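Local coordinates for protein Glp_546_48378_50642 (Giardia intestinalis, PDB 2QVW) that cleaves double-stranded RNA into short interfering fragments of 21 to 23 base pairs as the Dicer endonuclease of the RNA interference pathway, at residues A[159-164]-A[171-176]; A[167-172]-A[217-222]; A[462-467]-A[499-504]; A[505-510]-A[532-537]. All coordinates share one frame; numbering follows the deposited sequence.

Contact 1 (A[159-164]-A[171-176]); sequences RMVATP and YVVLGI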
loop_
_atom_site.group_PDB
_atom_site.type_symbol
_atom_site.label_atom_id
_atom_site.label_comp_id
_atom_site.label_asym_id
_atom_site.label_seq_id
_atom_site.Cartn_x
_atom_site.Cartn_y
_atom_site.Cartn_z
ATOM N N ARG A 159 35.953 20.768 14.422
ATOM C CA ARG A 159 36.223 20.590 13.003
ATOM C C ARG A 159 36.627 19.148 12.735
ATOM O O ARG A 159 37.320 18.524 13.545
ATOM C CB ARG A 159 37.331 21.543 12.552
ATOM C CG ARG A 159 36.973 23.015 12.697
ATOM C CD ARG A 159 38.100 23.928 12.212
ATOM N NE ARG A 159 38.302 23.868 10.765
ATOM C CZ ARG A 159 37.402 24.260 9.872
ATOM N NH1 ARG A 159 36.235 24.743 10.281
ATOM N NH2 ARG A 159 37.669 24.170 8.574
ATOM N N MET A 160 36.183 18.621 11.597
ATOM C CA MET A 160 36.489 17.249 11.203
ATOM C C MET A 160 37.844 17.105 10.505
ATOM O O MET A 160 38.388 18.065 9.964
ATOM C CB MET A 160 35.391 16.704 10.287
ATOM C CG MET A 160 34.042 16.449 10.959
ATOM S SD MET A 160 34.085 15.267 12.355
ATOM C CE MET A 160 33.461 16.306 13.679
ATOM N N VAL A 161 38.380 15.890 10.514
ATOM C CA VAL A 161 39.668 15.617 9.894
ATOM C C VAL A 161 39.943 14.111 9.901
ATOM O O VAL A 161 39.717 13.444 10.904
ATOM C CB VAL A 161 40.797 16.359 10.649
ATOM C CG1 VAL A 161 40.695 16.081 12.139
ATOM C CG2 VAL A 161 42.154 15.914 10.131
ATOM N N ALA A 162 40.427 13.586 8.776
ATOM C CA ALA A 162 40.716 12.163 8.646
ATOM C C ALA A 162 42.201 11.924 8.458
ATOM O O ALA A 162 42.966 12.867 8.264
ATOM C CB ALA A 162 39.957 11.586 7.466
ATOM N N THR A 163 42.602 10.657 8.503
ATOM C CA THR A 163 44.005 10.281 8.338
ATOM C C THR A 163 44.224 9.450 7.077
ATOM O O THR A 163 44.194 8.221 7.120
ATOM C CB THR A 163 44.468 9.473 9.531
ATOM O OG1 THR A 163 43.559 8.390 9.732
ATOM C CG2 THR A 163 44.503 10.341 10.789
ATOM N N PRO A 164 44.464 10.119 5.937
ATOM C CA PRO A 164 44.688 9.475 4.639
ATOM C C PRO A 164 45.641 8.278 4.658
ATOM O O PRO A 164 45.313 7.213 4.122
ATOM C CB PRO A 164 45.191 10.624 3.765
ATOM C CG PRO A 164 45.829 11.536 4.736
ATOM C CD PRO A 164 44.828 11.542 5.863
ATOM N N TYR A 171 38.043 11.593 12.380
ATOM C CA TYR A 171 38.109 12.008 13.776
ATOM C C TYR A 171 37.599 13.435 13.896
ATOM O O TYR A 171 37.516 14.163 12.910
ATOM C CB TYR A 171 39.552 11.966 14.304
ATOM C CG TYR A 171 40.263 10.625 14.233
ATOM C CD1 TYR A 171 40.763 10.131 13.021
ATOM C CD2 TYR A 171 40.494 9.878 15.389
ATOM C CE1 TYR A 171 41.479 8.932 12.965
ATOM C CE2 TYR A 171 41.211 8.679 15.342
ATOM C CZ TYR A 171 41.700 8.217 14.125
ATOM O OH TYR A 171 42.423 7.052 14.075
ATOM N N VAL A 172 37.266 13.827 15.118
ATOM C CA VAL A 172 36.781 15.174 15.384
ATOM C C VAL A 172 37.745 15.874 16.329
ATOM O O VAL A 172 37.851 15.508 17.502
ATOM C CB VAL A 172 35.382 15.150 16.028
ATOM C CG1 VAL A 172 35.330 14.109 17.119
ATOM C CG2 VAL A 172 35.053 16.523 16.603
ATOM N N VAL A 173 38.453 16.877 15.814
ATOM C CA VAL A 173 39.416 17.621 16.620
ATOM C C VAL A 173 38.796 18.233 17.870
ATOM O O VAL A 173 37.760 18.898 17.802
ATOM C CB VAL A 173 40.080 18.744 15.797
ATOM C CG1 VAL A 173 40.762 19.740 16.721
ATOM C CG2 VAL A 173 41.094 18.141 14.843
ATOM N N LEU A 174 39.433 17.995 19.011
ATOM C CA LEU A 174 38.960 18.535 20.280
ATOM C C LEU A 174 39.911 19.631 20.724
ATOM O O LEU A 174 39.567 20.468 21.558
ATOM C CB LEU A 174 38.908 17.448 21.353
ATOM C CG LEU A 174 37.915 16.312 21.122
ATOM C CD1 LEU A 174 38.002 15.329 22.266
ATOM C CD2 LEU A 174 36.508 16.882 21.012
ATOM N N GLY A 175 41.112 19.617 20.158
ATOM C CA GLY A 175 42.091 20.624 20.508
ATOM C C GLY A 175 43.506 20.097 20.545
ATOM O O GLY A 175 43.733 18.905 20.758
ATOM N N ILE A 176 44.461 20.997 20.338
ATOM C CA ILE A 176 45.873 20.642 20.340
ATOM C C ILE A 176 46.321 20.432 21.779
ATOM O O ILE A 176 46.120 21.301 22.625
ATOM C CB ILE A 176 46.724 21.764 19.718
ATOM C CG1 ILE A 176 46.052 22.273 18.439
ATOM C CG2 ILE A 176 48.122 21.243 19.415
ATOM C CD1 ILE A 176 46.616 23.582 17.909
#
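Y171 pairs with V161 through two backbone hydrogen bonds, which makes them a hydrogen-bonded antiparallel pair in the beta hairpin of strands 160-163 and 169-178 within the PAZ domain. Y171 N donates to V161 O over 2.9 Å, and V161 N donates to Y171 O over 3.1 Å. The tyrosine CG is anti to its own carbonyl carbon (chi1 -58°), and the ring lies with CE1 within 3.9 Å of T163 OG1, which is at the ring edge near the ring plane, while T163 CG2 approaches the same carbon. The polar partner of that hydroxyl is I166 O, in the turn of the hairpin.

The next residue, V172, forms a non-hydrogen-bonded pair with M160, their CA atoms 4.7 Å apart. Both side chains leave on the face of the sheet that V161 and Y171 do not use. The methionine chain bends at chi2 (-59°), bringing SD to 3.9 Å from V172 CB, and CE packs against both CB and CG2 of the valine. L258 also touches M160.

V173 N donates to R159 O over 3.0 Å, the third backbone bond between the two segments. Its CG2 meets V161 CG1, the two valines crossing obliquely.

Strand directions differ by 122°, well short of strictly antiparallel, and the later residues part from the first strand. L174 and G175 form a classic beta bulge against strand 213-219, and at that bulge L174 O is hydrogen-bonded to H157 ND1.

Contact 2 (A[167-172]-A[217-222]); sequences SWSLYV and AVRLDD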
loop_
_atom_site.group_PDB
_atom_site.type_symbol
_atom_site.label_atom_id
_atom_site.label_comp_id
_atom_site.label_asym_id
_atom_site.label_seq_id
_atom_site.Cartn_x
_atom_site.Cartn_y
_atom_site.Cartn_z
ATOM N N SER A 167 43.965 4.601 6.552
ATOM C CA SER A 167 42.633 4.135 6.169
ATOM C C SER A 167 41.637 5.279 6.066
ATOM O O SER A 167 40.434 5.049 6.008
ATOM C CB SER A 167 42.121 3.131 7.215
ATOM O OG SER A 167 43.143 2.241 7.658
ATOM N N TRP A 168 42.140 6.509 6.050
ATOM C CA TRP A 168 41.282 7.688 5.987
ATOM C C TRP A 168 40.294 7.761 7.139
ATOM O O TRP A 168 39.275 8.444 7.043
ATOM C CB TRP A 168 40.504 7.737 4.676
ATOM C CG TRP A 168 41.243 8.425 3.592
ATOM C CD1 TRP A 168 42.196 7.886 2.773
ATOM C CD2 TRP A 168 41.116 9.801 3.209
ATOM N NE1 TRP A 168 42.668 8.842 1.900
ATOM C CE2 TRP A 168 42.019 10.025 2.144
ATOM C CE3 TRP A 168 40.320 10.865 3.656
ATOM C CZ2 TRP A 168 42.154 11.271 1.526
ATOM C CZ3 TRP A 168 40.457 12.104 3.035
ATOM C CH2 TRP A 168 41.362 12.293 1.982
ATOM N N SER A 169 40.591 7.055 8.225
ATOM C CA SER A 169 39.715 7.070 9.381
ATOM C C SER A 169 39.392 8.512 9.697
ATOM O O SER A 169 40.210 9.402 9.475
ATOM C CB SER A 169 40.386 6.405 10.572
ATOM O OG SER A 169 40.582 5.024 10.323
ATOM N N LEU A 170 38.190 8.739 10.207
ATOM C CA LEU A 170 37.739 10.082 10.524
ATOM C C LEU A 170 37.766 10.343 12.020
ATOM O O LEU A 170 37.548 9.437 12.830
ATOM C CB LEU A 170 36.322 10.280 9.993
ATOM C CG LEU A 170 36.073 9.782 8.564
ATOM C CD1 LEU A 170 34.596 9.870 8.233
ATOM C CD2 LEU A 170 36.889 10.598 7.579
ATOM N N TYR A 171 38.043 11.593 12.380
ATOM C CA TYR A 171 38.109 12.008 13.776
ATOM C C TYR A 171 37.599 13.435 13.896
ATOM O O TYR A 171 37.516 14.163 12.910
ATOM C CB TYR A 171 39.552 11.966 14.304
ATOM C CG TYR A 171 40.263 10.625 14.233
ATOM C CD1 TYR A 171 40.763 10.131 13.021
ATOM C CD2 TYR A 171 40.494 9.878 15.389
ATOM C CE1 TYR A 171 41.479 8.932 12.965
ATOM C CE2 TYR A 171 41.211 8.679 15.342
ATOM C CZ TYR A 171 41.700 8.217 14.125
ATOM O OH TYR A 171 42.423 7.052 14.075
ATOM N N VAL A 172 37.266 13.827 15.118
ATOM C CA VAL A 172 36.781 15.174 15.384
ATOM C C VAL A 172 37.745 15.874 16.329
ATOM O O VAL A 172 37.851 15.508 17.502
ATOM C CB VAL A 172 35.382 15.150 16.028
ATOM C CG1 VAL A 172 35.330 14.109 17.119
ATOM C CG2 VAL A 172 35.053 16.523 16.603
ATOM N N ALA A 217 41.597 14.259 19.534
ATOM C CA ALA A 217 40.285 14.138 18.901
ATOM C C ALA A 217 39.629 12.779 19.151
ATOM O O ALA A 217 40.294 11.812 19.536
ATOM C CB ALA A 217 40.420 14.369 17.403
ATOM N N VAL A 218 38.321 12.707 18.912
ATOM C CA VAL A 218 37.567 11.468 19.107
ATOM C C VAL A 218 37.218 10.771 17.792
ATOM O O VAL A 218 36.598 11.351 16.908
ATOM C CB VAL A 218 36.262 11.735 19.865
ATOM C CG1 VAL A 218 35.625 10.418 20.266
ATOM C CG2 VAL A 218 36.540 12.583 21.083
ATOM N N ARG A 219 37.618 9.516 17.672
ATOM C CA ARG A 219 37.348 8.748 16.470
ATOM C C ARG A 219 35.846 8.668 16.278
ATOM O O ARG A 219 35.115 8.250 17.177
ATOM C CB ARG A 219 37.946 7.347 16.605
ATOM C CG ARG A 219 37.843 6.491 15.369
ATOM C CD ARG A 219 39.206 5.981 14.967
ATOM N NE ARG A 219 39.128 4.740 14.212
ATOM C CZ ARG A 219 38.595 3.621 14.689
ATOM N NH1 ARG A 219 38.092 3.598 15.919
ATOM N NH2 ARG A 219 38.573 2.526 13.939
ATOM N N LEU A 220 35.392 9.070 15.096
ATOM C CA LEU A 220 33.971 9.071 14.755
ATOM C C LEU A 220 33.179 7.850 15.232
ATOM O O LEU A 220 32.023 7.990 15.618
ATOM C CB LEU A 220 33.806 9.229 13.243
ATOM C CG LEU A 220 32.424 9.683 12.771
ATOM C CD1 LEU A 220 32.100 11.023 13.400
ATOM C CD2 LEU A 220 32.397 9.791 11.259
ATOM N N ASP A 221 33.782 6.664 15.205
ATOM C CA ASP A 221 33.083 5.459 15.653
ATOM C C ASP A 221 32.674 5.633 17.101
ATOM O O ASP A 221 31.495 5.651 17.446
ATOM C CB ASP A 221 33.981 4.224 15.575
ATOM C CG ASP A 221 34.677 4.096 14.257
ATOM O OD1 ASP A 221 34.001 4.231 13.225
ATOM O OD2 ASP A 221 35.897 3.850 14.248
ATOM N N ASP A 222 33.685 5.746 17.945
ATOM C CA ASP A 222 33.495 5.897 19.373
ATOM C C ASP A 222 32.526 7.019 19.702
ATOM O O ASP A 222 31.696 6.877 20.591
ATOM C CB ASP A 222 34.855 6.158 20.025
ATOM C CG ASP A 222 35.948 5.253 19.465
ATOM O OD1 ASP A 222 35.814 4.012 19.568
ATOM O OD2 ASP A 222 36.941 5.782 18.919
#
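L170 and V172 are tied to strand 213-219 and its end by backbone hydrogen bonds: L220 N to L170 O over 3.1 Å, and V172 N to V218 O over 3.1 Å. Y171 and R219 form the non-hydrogen-bonded antiparallel pair between them, in the sheet of the PAZ domain.

Apolar packing follows the same register. L170 CD1 lies 3.7 Å from L220 CD2, the two leucines side by side and pointing the same way, with V261 of helix 260-264 touching both. V172 CG1 is 3.7 Å from V218 CB in a similar parallel arrangement.

The aromatic contact belongs to Y171. R219 has CG anti to its backbone N (chi1 -175°) and bends at chi2, and its CD comes to 3.4 Å from Y171 CE2; the approach is oblique, with ring and guanidinium planes 47° apart. D222 OD2 lies at the edge of that guanidinium, 3.9 Å from R219 NH1.

The arginine thus offers the tyrosine mainly its methylenes. Its charge has D222 as a long, weak partner, while the closer approach of D221 is doubtful; the like charge of R242 nearby would probably add to the need for these carboxylates.

Contact 3 (A[462-467]-A[499-504]); sequences AGAHEF and PAEDML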
loop_
_atom_site.group_PDB
_atom_site.type_symbol
_atom_site.label_atom_id
_atom_site.label_comp_id
_atom_site.label_asym_id
_atom_site.label_seq_id
_atom_site.Cartn_x
_atom_site.Cartn_y
_atom_site.Cartn_z
ATOM N N ALA A 462 -22.311 -22.757 -30.444
ATOM C CA ALA A 462 -23.137 -23.516 -29.520
ATOM C C ALA A 462 -24.400 -22.723 -29.212
ATOM O O ALA A 462 -24.357 -21.499 -29.091
ATOM C CB ALA A 462 -22.368 -23.789 -28.250
ATOM N N GLY A 463 -25.522 -23.430 -29.089
ATOM C CA GLY A 463 -26.790 -22.786 -28.811
ATOM C C GLY A 463 -27.454 -23.223 -27.518
ATOM O O GLY A 463 -26.810 -23.775 -26.625
ATOM N N ALA A 464 -28.746 -22.947 -27.400
ATOM C CA ALA A 464 -29.496 -23.278 -26.198
ATOM C C ALA A 464 -29.495 -24.763 -25.827
ATOM O O ALA A 464 -29.310 -25.099 -24.661
ATOM C CB ALA A 464 -30.915 -22.780 -26.336
ATOM N N HIS A 465 -29.696 -25.648 -26.806
ATOM C CA HIS A 465 -29.720 -27.090 -26.542
ATOM C C HIS A 465 -28.347 -27.672 -26.255
ATOM O O HIS A 465 -28.220 -28.871 -26.007
ATOM C CB HIS A 465 -30.333 -27.868 -27.719
ATOM C CG HIS A 465 -29.397 -28.101 -28.874
ATOM N ND1 HIS A 465 -29.499 -27.418 -30.069
ATOM C CD2 HIS A 465 -28.375 -28.979 -29.035
ATOM C CE1 HIS A 465 -28.586 -27.864 -30.913
ATOM N NE2 HIS A 465 -27.891 -28.813 -30.310
ATOM N N GLU A 466 -27.319 -26.832 -26.307
ATOM C CA GLU A 466 -25.962 -27.292 -26.053
ATOM C C GLU A 466 -25.459 -26.833 -24.686
ATOM O O GLU A 466 -24.585 -27.473 -24.104
ATOM C CB GLU A 466 -25.039 -26.825 -27.180
ATOM C CG GLU A 466 -25.421 -27.424 -28.537
ATOM C CD GLU A 466 -26.064 -26.419 -29.481
ATOM O OE1 GLU A 466 -27.012 -25.718 -29.067
ATOM O OE2 GLU A 466 -25.626 -26.337 -30.650
ATOM N N PHE A 467 -26.014 -25.736 -24.172
ATOM C CA PHE A 467 -25.631 -25.246 -22.850
ATOM C C PHE A 467 -26.363 -26.041 -21.767
ATOM O O PHE A 467 -25.740 -26.468 -20.796
ATOM C CB PHE A 467 -25.940 -23.750 -22.697
ATOM C CG PHE A 467 -24.883 -22.837 -23.278
ATOM C CD1 PHE A 467 -24.631 -22.815 -24.644
ATOM C CD2 PHE A 467 -24.141 -21.992 -22.450
ATOM C CE1 PHE A 467 -23.656 -21.966 -25.175
ATOM C CE2 PHE A 467 -23.167 -21.141 -22.976
ATOM C CZ PHE A 467 -22.926 -21.131 -24.337
ATOM N N PRO A 499 -32.617 -18.754 -19.026
ATOM C CA PRO A 499 -32.954 -19.266 -20.355
ATOM C C PRO A 499 -31.707 -19.493 -21.194
ATOM O O PRO A 499 -30.919 -18.577 -21.395
ATOM C CB PRO A 499 -33.855 -18.170 -20.924
ATOM C CG PRO A 499 -33.365 -16.925 -20.232
ATOM C CD PRO A 499 -33.150 -17.394 -18.827
ATOM N N ALA A 500 -31.537 -20.717 -21.675
ATOM C CA ALA A 500 -30.381 -21.093 -22.489
ATOM C C ALA A 500 -29.864 -20.026 -23.461
ATOM O O ALA A 500 -28.664 -19.729 -23.490
ATOM C CB ALA A 500 -30.692 -22.361 -23.256
ATOM N N GLU A 501 -30.757 -19.452 -24.259
ATOM C CA GLU A 501 -30.344 -18.438 -25.221
ATOM C C GLU A 501 -29.692 -17.217 -24.592
ATOM O O GLU A 501 -29.234 -16.328 -25.307
ATOM C CB GLU A 501 -31.522 -17.994 -26.097
ATOM C CG GLU A 501 -32.713 -17.394 -25.365
ATOM C CD GLU A 501 -33.632 -18.450 -24.782
ATOM O OE1 GLU A 501 -33.571 -19.611 -25.248
ATOM O OE2 GLU A 501 -34.426 -18.118 -23.872
ATOM N N ASP A 502 -29.646 -17.163 -23.265
ATOM C CA ASP A 502 -29.019 -16.034 -22.581
ATOM C C ASP A 502 -27.632 -16.376 -22.057
ATOM O O ASP A 502 -26.841 -15.482 -21.751
ATOM C CB ASP A 502 -29.874 -15.546 -21.409
ATOM C CG ASP A 502 -31.063 -14.713 -21.859
ATOM O OD1 ASP A 502 -30.980 -14.099 -22.948
ATOM O OD2 ASP A 502 -32.071 -14.661 -21.114
ATOM N N MET A 503 -27.328 -17.665 -21.977
ATOM C CA MET A 503 -26.039 -18.103 -21.465
ATOM C C MET A 503 -24.779 -17.804 -22.295
ATOM O O MET A 503 -23.690 -17.637 -21.728
ATOM C CB MET A 503 -26.117 -19.591 -21.131
ATOM C CG MET A 503 -26.966 -19.866 -19.912
ATOM S SD MET A 503 -26.883 -21.564 -19.354
ATOM C CE MET A 503 -28.463 -22.196 -19.924
ATOM N N LEU A 504 -24.906 -17.734 -23.618
ATOM C CA LEU A 504 -23.740 -17.455 -24.453
ATOM C C LEU A 504 -23.194 -16.047 -24.170
ATOM O O LEU A 504 -21.993 -15.787 -24.327
ATOM C CB LEU A 504 -24.098 -17.603 -25.939
ATOM C CG LEU A 504 -22.983 -17.361 -26.969
ATOM C CD1 LEU A 504 -21.778 -18.247 -26.663
ATOM C CD2 LEU A 504 -23.517 -17.631 -28.371
#
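G463 O is gripped by two backbone N-H groups, E466 N at 3.1 Å and F467 N at 3.2 Å, which starts the helix whose F467 meets M503 and L504. G463 is the N-cap, and E466 OE1 accepts a weak bond from G463 N (2.7 Å, but only 127° at the hydrogen). The E466 carboxylate thus folds back, weakly, on the N-H of the N-cap residue. The other carboxylate oxygen, E466 OE2, makes a salt bridge with R456.

Across the interface the contact is apolar. The F467 side chain and that of M503 slide past each other in opposite directions, with CD2 of the ring 3.4 Å from M503 CB. M503 chi2 (-172°) places SD anti to CA, and the sulfur stands 5.4 Å from the F467 ring centroid. It lies 70° off the ring normal, an oblique Met-aromatic contact. Farther along the ring, F467 CZ is 3.8 Å from L504 CA and 3.9 Å from L504 CD1, where the two side chains cross at about a right angle. Near the start of both helices A464 faces A500, and their CA atoms are 4.4 Å apart. The methyl-to-methyl distance itself is doubtful at this resolution.

The interface joins the first turns of helices 464-473 and 500-516. Helix 448-458 adjoins it, with V457 touching both F467 and A462, while farther along helix 464-473 R468 touches A500 and V471 touches M503.

Contact 4 (A[505-510]-A[532-537]); sequences DWYRLG and MTHLAR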
loop_
_atom_site.group_PDB
_atom_site.type_symbol
_atom_site.label_atom_id
_atom_site.label_comp_id
_atom_site.label_asym_id
_atom_site.label_seq_id
_atom_site.Cartn_x
_atom_site.Cartn_y
_atom_site.Cartn_z
ATOM N N ASP A 505 -24.082 -15.147 -23.749
ATOM C CA ASP A 505 -23.689 -13.782 -23.436
ATOM C C ASP A 505 -22.902 -13.767 -22.133
ATOM O O ASP A 505 -21.958 -12.993 -21.971
ATOM C CB ASP A 505 -24.925 -12.898 -23.326
ATOM C CG ASP A 505 -25.705 -12.839 -24.619
ATOM O OD1 ASP A 505 -25.107 -12.475 -25.653
ATOM O OD2 ASP A 505 -26.915 -13.156 -24.606
ATOM N N TRP A 506 -23.294 -14.634 -21.204
ATOM C CA TRP A 506 -22.612 -14.750 -19.915
ATOM C C TRP A 506 -21.253 -15.390 -20.133
ATOM O O TRP A 506 -20.273 -15.062 -19.467
ATOM C CB TRP A 506 -23.421 -15.632 -18.969
ATOM C CG TRP A 506 -24.736 -15.061 -18.616
ATOM C CD1 TRP A 506 -25.933 -15.692 -18.662
ATOM C CD2 TRP A 506 -24.998 -13.721 -18.202
ATOM N NE1 TRP A 506 -26.936 -14.829 -18.310
ATOM C CE2 TRP A 506 -26.387 -13.608 -18.022
ATOM C CE3 TRP A 506 -24.193 -12.603 -17.967
ATOM C CZ2 TRP A 506 -26.996 -12.417 -17.618
ATOM C CZ3 TRP A 506 -24.798 -11.415 -17.567
ATOM C CH2 TRP A 506 -26.187 -11.333 -17.397
ATOM N N TYR A 507 -21.212 -16.328 -21.069
ATOM C CA TYR A 507 -19.977 -17.006 -21.387
ATOM C C TYR A 507 -19.004 -16.041 -22.047
ATOM O O TYR A 507 -17.928 -15.779 -21.507
ATOM C CB TYR A 507 -20.244 -18.167 -22.326
ATOM C CG TYR A 507 -19.005 -18.952 -22.631
ATOM C CD1 TYR A 507 -18.465 -19.831 -21.689
ATOM C CD2 TYR A 507 -18.355 -18.807 -23.858
ATOM C CE1 TYR A 507 -17.309 -20.552 -21.963
ATOM C CE2 TYR A 507 -17.194 -19.523 -24.145
ATOM C CZ TYR A 507 -16.679 -20.393 -23.196
ATOM O OH TYR A 507 -15.541 -21.108 -23.486
ATOM N N ARG A 508 -19.386 -15.511 -23.210
ATOM C CA ARG A 508 -18.528 -14.577 -23.936
ATOM C C ARG A 508 -18.051 -13.447 -23.034
ATOM O O ARG A 508 -17.052 -12.790 -23.322
ATOM C CB ARG A 508 -19.246 -14.008 -25.176
ATOM C CG ARG A 508 -19.179 -14.919 -26.408
ATOM C CD ARG A 508 -19.584 -14.224 -27.724
ATOM N NE ARG A 508 -21.012 -13.913 -27.810
ATOM C CZ ARG A 508 -21.593 -12.834 -27.277
ATOM N NH1 ARG A 508 -20.873 -11.933 -26.610
ATOM N NH2 ARG A 508 -22.907 -12.655 -27.406
ATOM N N LEU A 509 -18.768 -13.227 -21.940
ATOM C CA LEU A 509 -18.385 -12.192 -21.001
ATOM C C LEU A 509 -17.402 -12.785 -19.996
ATOM O O LEU A 509 -16.396 -12.163 -19.657
ATOM C CB LEU A 509 -19.613 -11.644 -20.267
ATOM C CG LEU A 509 -19.335 -10.714 -19.069
ATOM C CD1 LEU A 509 -18.467 -9.551 -19.515
ATOM C CD2 LEU A 509 -20.646 -10.209 -18.468
ATOM N N GLY A 510 -17.694 -13.991 -19.519
ATOM C CA GLY A 510 -16.810 -14.624 -18.562
ATOM C C GLY A 510 -15.474 -14.900 -19.210
ATOM O O GLY A 510 -14.420 -14.711 -18.620
ATOM N N MET A 532 -18.292 -23.739 -17.257
ATOM C CA MET A 532 -19.141 -23.345 -16.155
ATOM C C MET A 532 -18.597 -22.125 -15.436
ATOM O O MET A 532 -19.356 -21.209 -15.118
ATOM C CB MET A 532 -19.299 -24.512 -15.178
ATOM C CG MET A 532 -20.743 -24.810 -14.782
ATOM S SD MET A 532 -21.903 -24.856 -16.197
ATOM C CE MET A 532 -21.193 -26.121 -17.215
ATOM N N THR A 533 -17.288 -22.100 -15.187
ATOM C CA THR A 533 -16.664 -20.969 -14.489
ATOM C C THR A 533 -16.857 -19.642 -15.218
ATOM O O THR A 533 -17.221 -18.643 -14.598
ATOM C CB THR A 533 -15.149 -21.185 -14.280
ATOM O OG1 THR A 533 -14.924 -22.333 -13.456
ATOM C CG2 THR A 533 -14.540 -19.974 -13.607
ATOM N N HIS A 534 -16.622 -19.638 -16.530
ATOM C CA HIS A 534 -16.764 -18.427 -17.338
ATOM C C HIS A 534 -18.159 -17.857 -17.247
ATOM O O HIS A 534 -18.358 -16.664 -17.454
ATOM C CB HIS A 534 -16.430 -18.708 -18.802
ATOM C CG HIS A 534 -14.986 -19.014 -19.038
ATOM N ND1 HIS A 534 -13.980 -18.135 -18.703
ATOM C CD2 HIS A 534 -14.379 -20.098 -19.577
ATOM C CE1 HIS A 534 -12.815 -18.666 -19.026
ATOM N NE2 HIS A 534 -13.029 -19.857 -19.558
ATOM N N LEU A 535 -19.129 -18.717 -16.968
ATOM C CA LEU A 535 -20.497 -18.258 -16.824
ATOM C C LEU A 535 -20.564 -17.620 -15.450
ATOM O O LEU A 535 -21.038 -16.492 -15.295
ATOM C CB LEU A 535 -21.476 -19.430 -16.899
ATOM C CG LEU A 535 -21.600 -20.166 -18.225
ATOM C CD1 LEU A 535 -22.589 -21.275 -18.058
ATOM C CD2 LEU A 535 -22.047 -19.218 -19.323
ATOM N N ALA A 536 -20.070 -18.359 -14.458
ATOM C CA ALA A 536 -20.050 -17.909 -13.074
ATOM C C ALA A 536 -19.538 -16.485 -12.999
ATOM O O ALA A 536 -20.241 -15.598 -12.527
ATOM C CB ALA A 536 -19.173 -18.828 -12.244
ATOM N N ARG A 537 -18.314 -16.272 -13.471
ATOM C CA ARG A 537 -17.706 -14.941 -13.470
ATOM C C ARG A 537 -18.702 -13.956 -14.075
ATOM O O ARG A 537 -19.183 -13.042 -13.396
ATOM C CB ARG A 537 -16.421 -14.948 -14.301
ATOM C CG ARG A 537 -15.382 -15.981 -13.871
ATOM C CD ARG A 537 -14.362 -15.414 -12.893
ATOM N NE ARG A 537 -13.324 -16.381 -12.532
ATOM C CZ ARG A 537 -12.542 -17.013 -13.401
ATOM N NH1 ARG A 537 -12.676 -16.790 -14.699
ATOM N NH2 ARG A 537 -11.617 -17.858 -12.969
#
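Helix segments 505-510 and 532-537 cross at 91° with their axes 7.0 Å apart, a close approach at which Y507 CA lies 4.8 Å from L535 CA and G510 CA 4.0 Å from H534 CA. G510 sits at the crossing with no side chain between the two backbones, facing the start of the R537 side chain, with CA 4.3 Å from R537 CB.

The CD2 methyl of L535 meets both Y507 and W506. It is 3.7 Å from Y507 CB, lies at the edge of the tyrosine ring near its plane, and also touches W506 CB. The tyrosine has CG anti to its backbone N and lays its CD1 3.7 Å from H534 CB. The Tyr and His rings, centroids 5.5 Å apart, are turned 86° to each other and meet obliquely.

This nearly perpendicular packing joins two long helices, 500-516 and 528-542, of a largely helical region, consistent with the bridging domain that connects the two RNase III domains of this Dicer.

The polar link across the crossing is weak: H534 ND1 donates to G510 O over 3.5 Å, at 147° at the hydrogen. That carbonyl has a second partner, S514 OG, on its own helix. R537 directs its polar end beyond the interface, NH2 bonding to M434 O and NE more weakly to A430 O, while T533 CG2 covers one face of its guanidinium over the centre.

In the fold
Contacts 1 and 2 share Y171 and V172: strand 169-178 is the middle partner, paired with 160-163 in one and 213-219 in the other. Their centres are 7 Å apart. Contact 1 is buried and contact 2 only partly so, where an arginine lies against a tyrosine. Contacts 3 and 4, on the opposite side of the chain's centre, share helix 500-516 and touch where L535 CD2 packs near M503 O. Contact 4 is wholly buried, whereas contact 3 has an exposed member. Backbone hydrogen bonds define the sheet contacts, while the helical ones rely mainly on side-chain packing, with one weak hydrogen bond in contact 4. Contacts 1 and 3 are about 87 Å apart, centre to centre.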